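Local coordinates for protein O-methyltransferase (PDB 4CE0) that probably transfers a methyl group from S-adenosyl-L-methionine to the rhamnosyl 4'-hydroxyl of spinosyn during antibiotic biosynthesis, with magnesium bound near the cofactor site, at residues S3-Y8 and L97-D102; V15-I20 and I55-L60; I176-V181 and K202-G207; G206-I211 and G243-R248. All coordinates share one frame; numbering follows the deposited sequence.

Contact 1 (S3-Y8 and L97-D102); sequences SQNALY and LQAFGD
Ala99 CB meets the Tyr8 ring at its edge, near the ring plane, with Tyr8 CD2 4.1 Å from the methyl carbon. The amide of Asn5 is also approached in its plane, Ala99 O lying almost exactly within it. The Phe100 ring meets backbone obliquely, Gln4 N coming within 3.7 Å of Phe100 CZ. One hydrogen bond joins the segments: Asn5 ND2 reaches Ala99 O over 2.9 Å, with an N-H...O angle of 159°. ND2 sits in the plane of the Ala99 carbonyl, on a lone pair of its oxygen. Asn5 CG stands beside its own backbone N, anti to the carbonyl carbon (chi1 -72°), while Asn5 CB packs on Ala99 CB at 3.7 Å. Gln4 CB adds a touch on the same oxygen, 3.6 Å from Ala99 O. Behind it the Gln4 chain bends back, and Asn5 N gives a bond to Gln4 OE1 from above the carbonyl plane of the Gln4 amide. Phe100 also rests on Glu68 and Leu71 of helix 56-73, and Leu7 of the second subunit packs on Asn5, Tyr8 and Gln98. The arrangement illustrates helix-end packing: Asn5, which occupies the N-cap position of helix 6-16 but spends its amide on Ala99 O instead of capping, lies against the last turn of helix 88-100, which finishes in a Schellman motif with Gly101 at positive phi.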
# COMPACT_ATOMS: atom_id res chain seq x y z
N SER A 3 -18.06 -0.46 7.86
CA SER A 3 -17.45 -0.69 6.53
C SER A 3 -16.14 0.11 6.52
O SER A 3 -15.84 0.86 5.58
CB SER A 3 -18.34 -0.26 5.35
OG SER A 3 -19.44 -1.15 5.19
N GLN A 4 -15.37 -0.07 7.59
CA GLN A 4 -14.38 0.93 7.96
C GLN A 4 -13.05 0.76 7.24
O GLN A 4 -12.70 -0.35 6.82
CB GLN A 4 -14.18 0.93 9.48
CG GLN A 4 -14.74 2.18 10.18
CD GLN A 4 -14.07 3.47 9.71
OE1 GLN A 4 -14.07 3.80 8.52
NE2 GLN A 4 -13.49 4.21 10.65
N ASN A 5 -12.34 1.88 7.08
CA ASN A 5 -11.04 1.92 6.42
C ASN A 5 -11.01 1.33 5.02
O ASN A 5 -10.11 0.58 4.67
CB ASN A 5 -9.99 1.26 7.32
CG ASN A 5 -9.65 2.13 8.53
OD1 ASN A 5 -9.14 3.23 8.37
ND2 ASN A 5 -9.92 1.63 9.73
N ALA A 6 -11.98 1.71 4.20
CA ALA A 6 -12.03 1.19 2.83
C ALA A 6 -10.79 1.52 2.00
O ALA A 6 -10.33 0.68 1.23
CB ALA A 6 -13.30 1.68 2.10
N LEU A 7 -10.28 2.75 2.12
CA LEU A 7 -9.08 3.18 1.35
C LEU A 7 -7.86 2.31 1.66
O LEU A 7 -7.14 1.84 0.76
CB LEU A 7 -8.75 4.64 1.65
CG LEU A 7 -9.69 5.68 1.02
CD1 LEU A 7 -9.34 7.07 1.50
CD2 LEU A 7 -9.58 5.58 -0.48
N TYR A 8 -7.65 2.10 2.95
CA TYR A 8 -6.61 1.19 3.43
C TYR A 8 -6.69 -0.16 2.76
O TYR A 8 -5.73 -0.62 2.14
CB TYR A 8 -6.76 1.03 4.93
CG TYR A 8 -5.85 0.03 5.59
CD1 TYR A 8 -4.46 0.09 5.43
CD2 TYR A 8 -6.37 -0.99 6.38
CE1 TYR A 8 -3.61 -0.83 6.06
CE2 TYR A 8 -5.52 -1.92 7.03
CZ TYR A 8 -4.16 -1.83 6.86
OH TYR A 8 -3.36 -2.76 7.49
N LEU A 97 -9.28 -7.30 10.08
CA LEU A 97 -9.44 -7.16 11.53
C LEU A 97 -8.92 -5.82 12.04
O LEU A 97 -9.56 -5.15 12.86
CB LEU A 97 -8.71 -8.28 12.29
CG LEU A 97 -9.16 -9.71 12.03
CD1 LEU A 97 -8.35 -10.67 12.88
CD2 LEU A 97 -10.65 -9.85 12.27
N GLN A 98 -7.72 -5.45 11.61
CA GLN A 98 -7.17 -4.13 11.93
C GLN A 98 -8.10 -3.03 11.43
O GLN A 98 -8.30 -2.05 12.14
CB GLN A 98 -5.79 -3.97 11.27
CG GLN A 98 -5.08 -2.67 11.63
CD GLN A 98 -4.74 -2.59 13.10
OE1 GLN A 98 -4.89 -1.54 13.73
NE2 GLN A 98 -4.29 -3.71 13.66
N ALA A 99 -8.64 -3.15 10.22
CA ALA A 99 -9.47 -2.05 9.68
C ALA A 99 -10.74 -1.90 10.50
O ALA A 99 -11.29 -0.81 10.61
CB ALA A 99 -9.84 -2.30 8.24
N PHE A 100 -11.19 -3.01 11.07
CA PHE A 100 -12.45 -3.00 11.81
C PHE A 100 -12.27 -2.89 13.31
O PHE A 100 -13.24 -2.86 14.05
CB PHE A 100 -13.28 -4.22 11.46
CG PHE A 100 -14.07 -4.06 10.20
CD1 PHE A 100 -13.48 -4.28 8.96
CD2 PHE A 100 -15.41 -3.69 10.25
CE1 PHE A 100 -14.20 -4.12 7.80
CE2 PHE A 100 -16.14 -3.54 9.10
CZ PHE A 100 -15.53 -3.75 7.87
N GLY A 101 -11.02 -2.79 13.77
CA GLY A 101 -10.75 -2.70 15.19
C GLY A 101 -11.07 -3.96 16.01
O GLY A 101 -11.13 -3.88 17.22
N ASP A 102 -11.28 -5.10 15.35
CA ASP A 102 -11.52 -6.37 16.07
C ASP A 102 -10.18 -6.91 16.60
O ASP A 102 -9.29 -7.29 15.84
CB ASP A 102 -12.20 -7.40 15.15
CG ASP A 102 -12.46 -8.76 15.86
OD1 ASP A 102 -11.54 -9.30 16.55
OD2 ASP A 102 -13.58 -9.29 15.70

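Contact 2 (V15-I20 and I55-L60); sequences VLTNTI and IGLERL
Thr17 and Gly56 bring the two backbones nearest, their CA atoms 6.0 Å apart, where helix 6-16 runs out through Thr17 into a Schellman motif, with Asn18 at positive phi, close to the start of helix 56-73. No hydrogen bond crosses the gap, and Thr17 carries most of the contact with its two branches. The methyl branch does the packing: Thr17 CG2 lies 3.8 Å from Leu60 CD1 and equally far from Gly56 C. Thr17 and Leu60 slide past each other in opposite directions, whereas Leu57 crosses Thr17 at about a right angle and brings its CD2 3.6 Å from Thr17 OG1. That oxygen stands between the backbone N and the carbonyl carbon (chi1 50°), the crowded position, and is hydrogen-bonded to Lys13 O and Lys14 O. The hydroxyl is thus turned back to its own helix end, and its meeting with Leu57 is plain van der Waals contact. Leu16 contributes a looser touch, its CB 4.5 Å from Leu60 CD1. Within 55-60, Ile55 O sits 3.4 Å above the plane of the Arg59 guanidinium, over its centre. Arg59 also makes salt bridges to Asp240 and to the magnesium ligand Asp212, and Ile55 touches the bound S-adenosyl-L-homocysteine, so this helix start borders the cofactor and magnesium sites. Among its neighbours, helix 88-100 packs alongside, Leu16 resting on Ile91 and Phe92 and Leu60 on Phe92, while Val15 O accepts a hydrogen bond from Tyr21 OH of the second subunit.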
# COMPACT_ATOMS: atom_id res chain seq x y z
N VAL A 15 -1.35 -3.60 -3.25
CA VAL A 15 0.01 -3.87 -2.78
C VAL A 15 0.34 -5.37 -2.70
O VAL A 15 1.38 -5.80 -3.17
CB VAL A 15 0.26 -3.21 -1.42
CG1 VAL A 15 1.71 -3.40 -1.01
CG2 VAL A 15 -0.11 -1.71 -1.51
N LEU A 16 -0.53 -6.16 -2.09
CA LEU A 16 -0.26 -7.59 -1.89
C LEU A 16 -0.13 -8.36 -3.22
O LEU A 16 0.59 -9.34 -3.29
CB LEU A 16 -1.39 -8.21 -1.07
CG LEU A 16 -1.43 -7.80 0.38
CD1 LEU A 16 -2.81 -8.15 1.02
CD2 LEU A 16 -0.32 -8.47 1.12
N THR A 17 -0.86 -7.93 -4.24
CA THR A 17 -0.75 -8.48 -5.58
C THR A 17 0.35 -7.80 -6.42
O THR A 17 0.57 -8.16 -7.58
CB THR A 17 -2.04 -8.28 -6.35
OG1 THR A 17 -2.40 -6.91 -6.22
CG2 THR A 17 -3.18 -9.16 -5.78
N ASN A 18 1.01 -6.81 -5.83
CA ASN A 18 2.02 -6.00 -6.51
C ASN A 18 1.58 -5.37 -7.82
O ASN A 18 2.32 -5.39 -8.80
CB ASN A 18 3.28 -6.81 -6.72
CG ASN A 18 4.50 -5.92 -7.04
OD1 ASN A 18 4.60 -4.77 -6.62
ND2 ASN A 18 5.43 -6.47 -7.80
N THR A 19 0.39 -4.80 -7.84
CA THR A 19 -0.07 -4.06 -9.02
C THR A 19 0.53 -2.67 -9.02
O THR A 19 0.48 -1.99 -10.03
CB THR A 19 -1.61 -3.90 -9.09
OG1 THR A 19 -2.06 -3.00 -8.07
CG2 THR A 19 -2.30 -5.23 -8.94
N ILE A 20 1.11 -2.25 -7.89
CA ILE A 20 1.76 -0.94 -7.81
C ILE A 20 3.08 -0.93 -8.59
O ILE A 20 3.34 0.02 -9.32
CB ILE A 20 2.07 -0.50 -6.36
CG1 ILE A 20 0.85 -0.56 -5.46
CG2 ILE A 20 2.60 0.90 -6.34
CD1 ILE A 20 -0.31 0.32 -5.89
N ILE A 55 -3.09 -15.04 -5.33
CA ILE A 55 -4.51 -15.25 -5.61
C ILE A 55 -5.23 -14.19 -6.44
O ILE A 55 -6.36 -14.44 -6.86
CB ILE A 55 -5.35 -15.56 -4.32
CG1 ILE A 55 -5.55 -14.31 -3.49
CG2 ILE A 55 -4.70 -16.68 -3.56
CD1 ILE A 55 -6.49 -14.49 -2.27
N GLY A 56 -4.62 -13.02 -6.65
CA GLY A 56 -5.22 -11.99 -7.47
C GLY A 56 -6.28 -11.18 -6.73
O GLY A 56 -6.68 -11.55 -5.62
N LEU A 57 -6.74 -10.10 -7.37
CA LEU A 57 -7.63 -9.13 -6.75
C LEU A 57 -9.05 -9.66 -6.55
O LEU A 57 -9.72 -9.29 -5.59
CB LEU A 57 -7.69 -7.85 -7.60
CG LEU A 57 -6.47 -6.93 -7.76
CD1 LEU A 57 -6.83 -5.70 -8.66
CD2 LEU A 57 -5.93 -6.44 -6.42
N GLU A 58 -9.52 -10.47 -7.49
CA GLU A 58 -10.89 -11.00 -7.43
C GLU A 58 -11.04 -11.93 -6.22
O GLU A 58 -12.04 -11.90 -5.49
CB GLU A 58 -11.25 -11.76 -8.71
CG GLU A 58 -12.08 -10.94 -9.66
CD GLU A 58 -12.18 -11.55 -11.06
OE1 GLU A 58 -11.26 -12.29 -11.49
OE2 GLU A 58 -13.19 -11.27 -11.75
N ARG A 59 -10.04 -12.75 -6.01
CA ARG A 59 -10.12 -13.65 -4.85
C ARG A 59 -9.84 -12.92 -3.51
O ARG A 59 -10.36 -13.30 -2.46
CB ARG A 59 -9.26 -14.89 -5.09
CG ARG A 59 -9.68 -15.61 -6.39
CD ARG A 59 -9.53 -17.11 -6.32
NE ARG A 59 -8.14 -17.57 -6.26
CZ ARG A 59 -7.35 -17.71 -7.31
NH1 ARG A 59 -7.77 -17.37 -8.53
NH2 ARG A 59 -6.13 -18.17 -7.15
N LEU A 60 -9.05 -11.86 -3.54
CA LEU A 60 -8.85 -11.06 -2.33
C LEU A 60 -10.16 -10.32 -2.02
O LEU A 60 -10.50 -10.13 -0.84
CB LEU A 60 -7.70 -10.06 -2.51
CG LEU A 60 -6.28 -10.53 -2.26
CD1 LEU A 60 -5.35 -9.42 -2.70
CD2 LEU A 60 -6.03 -10.90 -0.79

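Contact 3 (I176-V181 and K202-G207); sequences IQELAV and KLSPGG
Leu179 and Leu203 form the tight centre of the contact, a parallel bridge with CA atoms 4.6 Å apart. Leu179 N bonds to Lys202 O from well above that carbonyl's plane, and Ser204 N returns a bond of 2.8 Å to Leu179 O, nearly straight at 170°. Leu203 CG lies anti to its backbone N (chi1 -175°), and beyond it Leu203 CD1 rests 3.4 Å from Leu179 O. Gly207, with no side chain, lets its CA come within 3.1 Å of Ala180 O; a type II turn from Ser204, with Gly206 at positive phi, brings the chain there. The extended Lys202 chain passes close to the Ile176 carbonyl, CE 3.1 Å from Ile176 O, though NZ is poorly angled for a bond. Toward solvent the fit is looser: the exposed Glu178 keeps its OE1 3.9 Å from Ser204 OG without bonding to it. The serine hydroxyl is hydrogen-bonded to Pro76 O instead. In the fold, the segments mark the starts of the two parallel strands, 179-184 and 207-211, that a beta-alpha-beta crossover through helix 189-199 connects. Strand 78-82 borders Leu179 on its other side, and Val70 of helix 56-73 packs on Ala180 and Val181.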
# COMPACT_ATOMS: atom_id res chain seq x y z
N ILE A 176 -6.50 -24.94 17.49
CA ILE A 176 -7.59 -24.08 17.02
C ILE A 176 -8.90 -24.58 17.63
O ILE A 176 -9.20 -25.77 17.58
CB ILE A 176 -7.66 -24.12 15.48
CG1 ILE A 176 -6.37 -23.51 14.87
CG2 ILE A 176 -8.88 -23.40 14.97
CD1 ILE A 176 -6.19 -23.80 13.40
N GLN A 177 -9.70 -23.69 18.20
CA GLN A 177 -10.96 -24.10 18.84
C GLN A 177 -12.16 -23.89 17.94
O GLN A 177 -13.02 -24.77 17.79
CB GLN A 177 -11.19 -23.33 20.15
CG GLN A 177 -10.77 -24.06 21.40
CD GLN A 177 -9.29 -24.30 21.44
OE1 GLN A 177 -8.74 -24.99 20.58
NE2 GLN A 177 -8.64 -23.74 22.44
N GLU A 178 -12.25 -22.71 17.36
CA GLU A 178 -13.30 -22.44 16.38
C GLU A 178 -12.86 -21.47 15.29
O GLU A 178 -11.95 -20.67 15.47
CB GLU A 178 -14.60 -21.98 17.06
CG GLU A 178 -14.49 -20.78 17.96
CD GLU A 178 -15.77 -20.50 18.73
OE1 GLU A 178 -16.80 -21.12 18.44
OE2 GLU A 178 -15.75 -19.64 19.63
N LEU A 179 -13.54 -21.57 14.16
CA LEU A 179 -13.19 -20.82 12.99
C LEU A 179 -14.45 -20.19 12.48
O LEU A 179 -15.51 -20.82 12.46
CB LEU A 179 -12.60 -21.74 11.91
CG LEU A 179 -11.20 -22.33 12.18
CD1 LEU A 179 -10.81 -23.39 11.14
CD2 LEU A 179 -10.16 -21.24 12.20
N ALA A 180 -14.33 -18.95 12.04
CA ALA A 180 -15.39 -18.29 11.31
C ALA A 180 -15.10 -18.30 9.82
O ALA A 180 -16.02 -18.19 8.99
CB ALA A 180 -15.54 -16.85 11.79
N VAL A 181 -13.82 -18.38 9.46
CA VAL A 181 -13.43 -18.47 8.06
C VAL A 181 -12.32 -19.50 7.90
O VAL A 181 -11.37 -19.52 8.63
CB VAL A 181 -12.94 -17.08 7.49
CG1 VAL A 181 -12.34 -17.21 6.09
CG2 VAL A 181 -14.04 -16.05 7.53
N LYS A 202 -14.64 -27.45 13.09
CA LYS A 202 -14.46 -26.29 13.98
C LYS A 202 -15.10 -25.02 13.43
O LYS A 202 -15.14 -23.98 14.12
CB LYS A 202 -12.96 -26.02 14.23
CG LYS A 202 -12.30 -27.08 15.08
CD LYS A 202 -10.78 -27.10 14.92
CE LYS A 202 -10.17 -28.18 15.83
NZ LYS A 202 -8.77 -28.49 15.46
N LEU A 203 -15.55 -25.08 12.19
CA LEU A 203 -16.18 -23.95 11.54
C LEU A 203 -17.55 -23.70 12.09
O LEU A 203 -18.45 -24.55 12.00
CB LEU A 203 -16.31 -24.18 10.04
CG LEU A 203 -16.85 -23.01 9.21
CD1 LEU A 203 -15.91 -21.78 9.21
CD2 LEU A 203 -17.09 -23.46 7.77
N SER A 204 -17.73 -22.50 12.63
CA SER A 204 -19.02 -22.07 13.17
C SER A 204 -20.11 -22.07 12.10
O SER A 204 -19.82 -21.93 10.90
CB SER A 204 -18.92 -20.67 13.79
OG SER A 204 -17.86 -20.59 14.75
N PRO A 205 -21.38 -22.21 12.53
CA PRO A 205 -22.47 -21.95 11.59
C PRO A 205 -22.47 -20.49 11.15
O PRO A 205 -22.20 -19.58 11.94
CB PRO A 205 -23.74 -22.30 12.40
CG PRO A 205 -23.33 -22.26 13.82
CD PRO A 205 -21.88 -22.68 13.84
N GLY A 206 -22.73 -20.29 9.87
CA GLY A 206 -22.64 -18.99 9.26
C GLY A 206 -21.22 -18.63 8.87
O GLY A 206 -20.98 -17.51 8.41
N GLY A 207 -20.28 -19.55 9.09
CA GLY A 207 -18.87 -19.37 8.73
C GLY A 207 -18.65 -19.76 7.28
O GLY A 207 -19.53 -20.39 6.67

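Contact 4 (G206-I211 and G243-R248); sequences GGFVII and GAYWRR
Phe208 to Ile211 pair with Ala244 to Arg247 as antiparallel strands, their axes 4.6 Å apart at 169°, where the central sheet changes from parallel to antiparallel. Val209 with Trp246 and Ile211 with Ala244 are hydrogen-bonded pairs; Phe208 with Arg247 and Ile210 with Tyr245 are the non-hydrogen-bonded ones. The backbone bonding goes on through Arg248 N to Gly207 O and Gly206 N to Arg248 O. On the face of Phe208, Ile210, Tyr245 and Arg247, the extended Arg247 chain crosses the Phe208 ring, its CG 4.0 Å from the ring centroid in a CH-pi contact. Further out the ring and guanidinium planes are 28° apart, Phe208 CZ lying over the guanidinium. Gly206 O accepts from Arg247 NE at 2.9 Å; the oxygen lies close to the guanidinium plane, whereas NE stands above the plane of the Gly206 carbonyl. NH2 adds a weak bond to this oxygen and a salt bridge to Asp73, fixing the group's rotation. Tyr245 lies beside Phe208, its CD2 3.9 Å from Phe208 CD2. On the face of Val209, Ile211, Ala244 and Trp246, Trp246 CG stands between its backbone N and carbonyl carbon (chi1 84°), and Val209 CB sits directly above the six-membered ring, 4.0 Å from its centroid. Helix 56-73 packs on the Phe208 face, helix 219-230 on the Trp246 face. The strand order 3-2-1-4-5-7-6 is that of the Rossmann-like class I methyltransferase fold; the magnesium ligands Asp212 and Asp213 follow directly after Ile211, at the C-terminal end of strand 207-211.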
# COMPACT_ATOMS: atom_id res chain seq x y z
N GLY A 206 -22.73 -20.29 9.87
CA GLY A 206 -22.64 -18.99 9.26
C GLY A 206 -21.22 -18.63 8.87
O GLY A 206 -20.98 -17.51 8.41
N GLY A 207 -20.28 -19.55 9.09
CA GLY A 207 -18.87 -19.37 8.73
C GLY A 207 -18.65 -19.76 7.28
O GLY A 207 -19.53 -20.39 6.67
N PHE A 208 -17.49 -19.44 6.73
CA PHE A 208 -17.21 -19.66 5.32
C PHE A 208 -16.09 -20.66 5.10
O PHE A 208 -15.03 -20.62 5.77
CB PHE A 208 -16.79 -18.35 4.64
CG PHE A 208 -17.91 -17.36 4.46
CD1 PHE A 208 -18.20 -16.44 5.46
CD2 PHE A 208 -18.66 -17.35 3.28
CE1 PHE A 208 -19.23 -15.53 5.30
CE2 PHE A 208 -19.69 -16.44 3.12
CZ PHE A 208 -19.98 -15.52 4.12
N VAL A 209 -16.32 -21.53 4.13
CA VAL A 209 -15.23 -22.30 3.54
C VAL A 209 -14.94 -21.74 2.16
O VAL A 209 -15.84 -21.64 1.31
CB VAL A 209 -15.56 -23.80 3.36
CG1 VAL A 209 -14.31 -24.50 2.89
CG2 VAL A 209 -16.02 -24.38 4.63
N ILE A 210 -13.67 -21.37 1.97
CA ILE A 210 -13.18 -20.86 0.72
C ILE A 210 -12.20 -21.86 0.10
O ILE A 210 -11.24 -22.31 0.73
CB ILE A 210 -12.51 -19.50 0.93
CG1 ILE A 210 -13.54 -18.47 1.40
CG2 ILE A 210 -11.88 -19.01 -0.36
CD1 ILE A 210 -12.91 -17.20 1.86
N ILE A 211 -12.46 -22.24 -1.14
CA ILE A 211 -11.64 -23.24 -1.84
C ILE A 211 -10.92 -22.51 -2.97
O ILE A 211 -11.52 -22.17 -3.98
CB ILE A 211 -12.47 -24.36 -2.43
CG1 ILE A 211 -13.45 -24.94 -1.41
CG2 ILE A 211 -11.56 -25.45 -2.98
CD1 ILE A 211 -12.80 -25.75 -0.30
N GLY A 243 -11.57 -20.21 -7.98
CA GLY A 243 -11.94 -20.40 -6.60
C GLY A 243 -13.43 -20.53 -6.45
O GLY A 243 -14.22 -20.11 -7.31
N ALA A 244 -13.83 -21.14 -5.35
CA ALA A 244 -15.22 -21.28 -5.04
C ALA A 244 -15.36 -21.26 -3.55
O ALA A 244 -14.39 -21.45 -2.84
CB ALA A 244 -15.75 -22.60 -5.62
N TYR A 245 -16.58 -21.06 -3.06
CA TYR A 245 -16.77 -21.08 -1.62
C TYR A 245 -18.19 -21.45 -1.28
O TYR A 245 -19.09 -21.47 -2.14
CB TYR A 245 -16.43 -19.70 -1.05
CG TYR A 245 -17.45 -18.64 -1.36
CD1 TYR A 245 -17.44 -17.96 -2.58
CD2 TYR A 245 -18.45 -18.33 -0.45
CE1 TYR A 245 -18.37 -16.96 -2.88
CE2 TYR A 245 -19.40 -17.34 -0.73
CZ TYR A 245 -19.36 -16.66 -1.95
OH TYR A 245 -20.30 -15.69 -2.21
N TRP A 246 -18.38 -21.78 -0.01
CA TRP A 246 -19.73 -21.89 0.50
C TRP A 246 -19.78 -21.42 1.91
O TRP A 246 -18.75 -21.28 2.59
CB TRP A 246 -20.28 -23.32 0.33
CG TRP A 246 -19.94 -24.34 1.39
CD1 TRP A 246 -20.59 -24.56 2.57
CD2 TRP A 246 -18.89 -25.33 1.33
NE1 TRP A 246 -20.01 -25.61 3.26
CE2 TRP A 246 -18.97 -26.10 2.51
CE3 TRP A 246 -17.90 -25.63 0.40
CZ2 TRP A 246 -18.09 -27.15 2.78
CZ3 TRP A 246 -17.04 -26.68 0.66
CH2 TRP A 246 -17.14 -27.43 1.84
N ARG A 247 -21.01 -21.15 2.34
CA ARG A 247 -21.27 -20.70 3.71
C ARG A 247 -21.99 -21.79 4.50
O ARG A 247 -23.02 -22.30 4.09
CB ARG A 247 -22.11 -19.43 3.68
CG ARG A 247 -22.16 -18.71 5.04
CD ARG A 247 -22.93 -17.39 5.01
NE ARG A 247 -22.65 -16.63 6.22
CZ ARG A 247 -22.94 -15.34 6.40
NH1 ARG A 247 -23.49 -14.63 5.44
NH2 ARG A 247 -22.63 -14.74 7.55
N ARG A 248 -21.48 -22.12 5.67
CA ARG A 248 -22.17 -23.07 6.53
C ARG A 248 -23.51 -22.52 7.06
O ARG A 248 -23.65 -21.33 7.37
CB ARG A 248 -21.25 -23.50 7.67
CG ARG A 248 -21.74 -24.69 8.44
CD ARG A 248 -20.66 -25.20 9.34
NE ARG A 248 -21.05 -26.48 9.89
CZ ARG A 248 -20.22 -27.28 10.54
NH1 ARG A 248 -18.97 -26.92 10.73
NH2 ARG A 248 -20.67 -28.45 11.00

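The four contacts show how one alpha/beta domain is tied together at its helical flank and within its sheet. Contacts 1 and 2 use opposite ends of helix 6-16, with centres about 18 Å apart; both touch the second subunit, and contact 2 falls between the two halves of contact 1 along the chain. Contacts 3 and 4 come later and share Gly206 and Gly207, their centres about 11 Å apart, so the chain passes from the parallel bridge through a turn into the antiparallel pair, with strands 179-184 and 207-211 neighbours in the sheet. Contact 2 meets contact 4 where Arg59 CD packs 4.1 Å from Gly243 N, linking the helical flank to the sheet near the magnesium site.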